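Local coordinates for pyruvate kinase (Pyrobaculum aerophilum, PDB 3QTG), which catalyses the last step of glycolysis, the transfer of a phosphoryl group from phosphoenolpyruvate to ADP, giving pyruvate and ATP, at the interface of chains A and B and the interface of chains A and C. Residues are numbered along the deposited sequence; one frame, centred on the assembly and turned at random. Chains: chain A/B/C, Pyruvate kinase.

Pyruvate kinase of this archaeon is a homotetramer, and contacts 1 and 2 belong to two different two-fold interfaces of chain A. Their C-alpha centres lie about 44 Å apart, and they share no residue and no secondary-structure element. Contact 1 pairs the C-terminal strands 455-460 of chains A and B. Contact 2 sets helix 266-279 of chain A against helix 302-313 and the segment after helix 331-344 of chain C. Chain A thus uses its C-terminal region to join one neighbour and its barrel region to join another. Together the two kinds of interface can build the tetramer.

Contact 1: the interface of chains A and B. Residues chain A 429, 448, 456, 458; chain B 429, 456-458.
B:Lys458 reaches across to A:Ser456, and its ammonium NZ donates a hydrogen bond of 2.7 Å to the hydroxyl OG. The same NZ forms a long salt bridge to A:Glu429, 3.4 Å from the carboxylate oxygen OE1. The two side chains come from opposite directions. The lysine bends at chi2 (-66°) and then runs straight, which carries NZ past the serine towards the glutamate.

A:Ser456 OG also meets a water at the centre of the patch. This water lies 2.8 Å from B:Ser456 OG, so it joins the two serine hydroxyls across the interface. It also lies 3.1 Å from A:Lys458 NZ. A further link to B:Lys458 NZ is weak.

The exchanged pair is looser. A:Lys458 NZ stays 3.8 Å from B:Ser456 OG, too far for the bond its twin makes. The A:Lys458 chain bends at both chi2 and chi4 (-144°), and this turns its end along a different path from that of B:Lys458. B:Glu429 OE2 is 4.5 Å from A:Lys458 NZ, not in contact, though a weaker long-range attraction is possible. Two lysines and two glutamates thus gather here, and their opposite charges probably offset one another.

In the second shell, the phenol OH of A:Tyr448 donates a short hydrogen bond, 2.4 Å, to A:Glu429 OE1, from above the carboxylate plane. The carboxylate carbon CD lies at the edge of the tyrosine ring, in its plane. CB of A:Ser456 sits over one ring face, towards the rim, so the tyrosine backs both groups that receive B:Lys458.

The backbones set the register. A:Ser456 pairs with B:Lys458, and A:Lys458 with B:Ser456, in antiparallel beta bridges. Strands 455-460 therefore join the C-terminal alpha/beta domains edge to edge. Helix 428-439 of each chain supplies the glutamate beside this seam.

Contact 2: the interface of chains A and C. Residues chain A 268, 271; chain C 309, 313, 344, 346-348.
A:Arg271 brings its guanidinium end to chain C, where two polar groups receive it. NH1 donates a hydrogen bond of 2.9 Å to the backbone O of C:Glu346. It comes from above the carbonyl plane and is not on a lone pair. NH2 donates to C:Ser313 OG, also at 2.9 Å, and makes a weak bond to the same carbonyl. The serine hydroxyl in turn donates to C:Glu346 O, approaching in the carbonyl plane. The carbonyl thus accepts from both chains, and the serine both receives the arginine and helps fix its partner. The arginine leaves its helix with CG anti to the backbone N (chi1 -172°) and turns at chi3 (-78°) to reach them.

Chain C flanks both faces of the guanidinium. C:Phe309 CZ lies over one face, 3.8 Å above the plane and offset towards the rim of the guanidinium. C:Gln348 OE1 lies over the opposite face, also towards the rim. The glutamine side chain slides past the arginine in the opposite direction, and its amide is tilted from the guanidinium by 35°.

Apolar contact comes from A:Ile268, one helical turn before the arginine. Its CD1 methyl packs against C:Phe309 CZ at 3.6 Å, the two side chains crossing at about a right angle. The same methyl touches C:Glu346 CB at 3.8 Å.

Helix 266-279 of the A barrel domain carries both contacting residues. In chain C, helix 302-313, also of the barrel domain, supplies the phenylalanine and serine, and the stretch just beyond helix 331-344 supplies the glutamate and glutamine. This mainly helical patch is part of a two-fold interface of the homotetramer.

Contact 1: the interface of chains A and B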
loop_
_atom_site.group_PDB
_atom_site.type_symbol
_atom_site.label_atom_id
_atom_site.label_comp_id
_atom_site.label_asym_id
_atom_site.label_seq_id
_atom_site.Cartn_x
_atom_site.Cartn_y
_atom_site.Cartn_z
ATOM N N GLU A 429 20.325 -8.097 -31.566
ATOM C CA GLU A 429 20.440 -9.476 -31.122
ATOM C C GLU A 429 21.895 -9.922 -31.007
ATOM O O GLU A 429 22.261 -10.556 -30.028
ATOM C CB GLU A 429 19.585 -10.438 -31.977
ATOM C CG GLU A 429 19.061 -11.668 -31.187
ATOM C CD GLU A 429 17.890 -11.351 -30.225
ATOM O OE1 GLU A 429 16.834 -10.889 -30.710
ATOM O OE2 GLU A 429 18.013 -11.571 -28.985
ATOM N N TYR A 448 17.189 -5.367 -24.845
ATOM C CA TYR A 448 17.223 -4.240 -25.761
ATOM C C TYR A 448 15.782 -3.905 -26.173
ATOM O O TYR A 448 14.858 -4.733 -26.022
ATOM C CB TYR A 448 18.109 -4.523 -26.994
ATOM C CG TYR A 448 17.596 -5.618 -27.901
ATOM C CD1 TYR A 448 16.521 -5.386 -28.754
ATOM C CD2 TYR A 448 18.182 -6.884 -27.908
ATOM C CE1 TYR A 448 16.023 -6.377 -29.583
ATOM C CE2 TYR A 448 17.701 -7.887 -28.746
ATOM C CZ TYR A 448 16.618 -7.614 -29.581
ATOM O OH TYR A 448 16.094 -8.575 -30.407
ATOM N N SER A 456 13.249 -7.234 -26.227
ATOM C CA SER A 456 13.709 -8.577 -25.923
ATOM C C SER A 456 14.305 -8.601 -24.533
ATOM O O SER A 456 14.977 -7.664 -24.141
ATOM C CB SER A 456 14.735 -9.043 -26.960
ATOM O OG SER A 456 15.118 -10.395 -26.714
ATOM N N LYS A 458 16.320 -11.453 -21.924
ATOM C CA LYS A 458 16.872 -12.783 -21.597
ATOM C C LYS A 458 17.105 -12.798 -20.091
ATOM O O LYS A 458 17.803 -11.947 -19.569
ATOM C CB LYS A 458 18.209 -13.060 -22.303
ATOM C CG LYS A 458 18.219 -13.016 -23.827
ATOM C CD LYS A 458 17.335 -14.109 -24.413
ATOM C CE LYS A 458 17.806 -14.481 -25.822
ATOM N NZ LYS A 458 16.651 -14.796 -26.699
ATOM N N GLU B 429 12.849 -21.447 -29.471
ATOM C CA GLU B 429 12.894 -20.182 -30.176
ATOM C C GLU B 429 11.963 -20.240 -31.366
ATOM O O GLU B 429 11.148 -19.346 -31.559
ATOM C CB GLU B 429 14.326 -19.798 -30.607
ATOM C CG GLU B 429 14.465 -18.296 -30.921
ATOM C CD GLU B 429 15.908 -17.849 -31.236
ATOM O OE1 GLU B 429 16.615 -18.563 -32.003
ATOM O OE2 GLU B 429 16.327 -16.773 -30.719
ATOM N N SER B 456 13.350 -16.485 -21.979
ATOM C CA SER B 456 13.232 -15.475 -23.020
ATOM C C SER B 456 11.839 -14.874 -22.983
ATOM O O SER B 456 10.855 -15.589 -22.820
ATOM C CB SER B 456 13.518 -16.072 -24.399
ATOM O OG SER B 456 13.136 -15.164 -25.419
ATOM N N VAL B 457 11.787 -13.551 -23.059
ATOM C CA VAL B 457 10.558 -12.781 -23.150
ATOM C C VAL B 457 10.676 -11.846 -24.358
ATOM O O VAL B 457 11.722 -11.212 -24.557
ATOM C CB VAL B 457 10.312 -11.932 -21.873
ATOM C CG1 VAL B 457 8.856 -11.403 -21.827
ATOM C CG2 VAL B 457 10.618 -12.754 -20.593
ATOM N N LYS B 458 9.623 -11.806 -25.182
ATOM C CA LYS B 458 9.489 -10.805 -26.246
ATOM C C LYS B 458 8.266 -9.963 -25.926
ATOM O O LYS B 458 7.186 -10.512 -25.654
ATOM C CB LYS B 458 9.312 -11.445 -27.623
ATOM C CG LYS B 458 10.446 -12.334 -28.092
ATOM C CD LYS B 458 11.730 -11.578 -28.333
ATOM C CE LYS B 458 12.854 -12.546 -28.767
ATOM N NZ LYS B 458 14.167 -11.791 -28.865
HETATM O O HOH W 1 14.403 -12.766 -26.061
#

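Contact 2: the interface of chains A and C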
loop_
_atom_site.group_PDB
_atom_site.type_symbol
_atom_site.label_atom_id
_atom_site.label_comp_id
_atom_site.label_asym_id
_atom_site.label_seq_id
_atom_site.Cartn_x
_atom_site.Cartn_y
_atom_site.Cartn_z
ATOM N N ILE A 268 17.161 22.723 1.899
ATOM C CA ILE A 268 15.821 22.536 1.362
ATOM C C ILE A 268 15.726 22.789 -0.169
ATOM O O ILE A 268 15.027 22.065 -0.875
ATOM C CB ILE A 268 14.759 23.312 2.209
ATOM C CG1 ILE A 268 14.167 22.384 3.275
ATOM C CG2 ILE A 268 13.620 23.890 1.350
ATOM C CD1 ILE A 268 13.994 20.911 2.790
ATOM N N ARG A 271 17.356 19.871 -1.937
ATOM C CA ARG A 271 16.429 18.749 -1.897
ATOM C C ARG A 271 15.329 18.923 -2.938
ATOM O O ARG A 271 15.019 17.987 -3.664
ATOM C CB ARG A 271 15.849 18.592 -0.486
ATOM C CG ARG A 271 15.032 17.371 -0.296
ATOM C CD ARG A 271 14.301 17.415 1.047
ATOM N NE ARG A 271 15.176 17.080 2.161
ATOM C CZ ARG A 271 14.747 16.879 3.405
ATOM N NH1 ARG A 271 13.456 16.988 3.691
ATOM N NH2 ARG A 271 15.608 16.562 4.363
ATOM N N PHE C 309 21.545 19.652 9.402
ATOM C CA PHE C 309 20.257 19.572 8.753
ATOM C C PHE C 309 19.844 18.122 8.463
ATOM O O PHE C 309 18.709 17.744 8.744
ATOM C CB PHE C 309 20.262 20.378 7.441
ATOM C CG PHE C 309 18.971 20.294 6.669
ATOM C CD1 PHE C 309 18.021 21.307 6.765
ATOM C CD2 PHE C 309 18.703 19.206 5.845
ATOM C CE1 PHE C 309 16.838 21.238 6.049
ATOM C CE2 PHE C 309 17.495 19.136 5.132
ATOM C CZ PHE C 309 16.575 20.151 5.243
ATOM N N SER C 313 16.959 15.864 10.157
ATOM C CA SER C 313 15.984 15.328 9.218
ATOM C C SER C 313 15.683 13.825 9.412
ATOM O O SER C 313 14.575 13.398 9.119
ATOM C CB SER C 313 16.442 15.624 7.785
ATOM O OG SER C 313 15.515 15.144 6.838
ATOM N N ASN C 344 14.552 25.311 9.624
ATOM C CA ASN C 344 14.432 25.031 8.188
ATOM C C ASN C 344 14.208 23.559 7.866
ATOM O O ASN C 344 13.900 23.214 6.724
ATOM C CB ASN C 344 15.674 25.522 7.437
ATOM C CG ASN C 344 15.804 27.039 7.460
ATOM O OD1 ASN C 344 15.126 27.737 6.706
ATOM N ND2 ASN C 344 16.656 27.553 8.344
ATOM N N GLU C 346 13.049 19.966 7.046
ATOM C CA GLU C 346 11.939 19.114 6.666
ATOM C C GLU C 346 12.358 17.667 6.935
ATOM O O GLU C 346 13.458 17.225 6.564
ATOM C CB GLU C 346 11.489 19.353 5.212
ATOM C CG GLU C 346 10.407 20.456 5.111
ATOM C CD GLU C 346 10.232 21.078 3.693
ATOM O OE1 GLU C 346 10.045 20.329 2.694
ATOM O OE2 GLU C 346 10.253 22.334 3.601
ATOM N N TYR C 347 11.489 16.960 7.633
ATOM C CA TYR C 347 11.805 15.646 8.158
ATOM C C TYR C 347 11.521 14.532 7.171
ATOM O O TYR C 347 10.491 14.531 6.496
ATOM C CB TYR C 347 11.046 15.409 9.473
ATOM C CG TYR C 347 11.485 16.353 10.569
ATOM C CD1 TYR C 347 12.628 16.085 11.324
ATOM C CD2 TYR C 347 10.774 17.525 10.836
ATOM C CE1 TYR C 347 13.050 16.948 12.328
ATOM C CE2 TYR C 347 11.194 18.405 11.847
ATOM C CZ TYR C 347 12.329 18.099 12.583
ATOM O OH TYR C 347 12.748 18.941 13.576
ATOM N N GLN C 348 12.429 13.566 7.105
ATOM C CA GLN C 348 12.210 12.438 6.222
ATOM C C GLN C 348 11.573 11.281 6.976
ATOM O O GLN C 348 12.067 10.874 8.036
ATOM C CB GLN C 348 13.434 12.108 5.366
ATOM C CG GLN C 348 13.829 13.330 4.523
ATOM C CD GLN C 348 14.171 13.023 3.072
ATOM O OE1 GLN C 348 13.552 13.562 2.148
ATOM N NE2 GLN C 348 15.168 12.166 2.866
#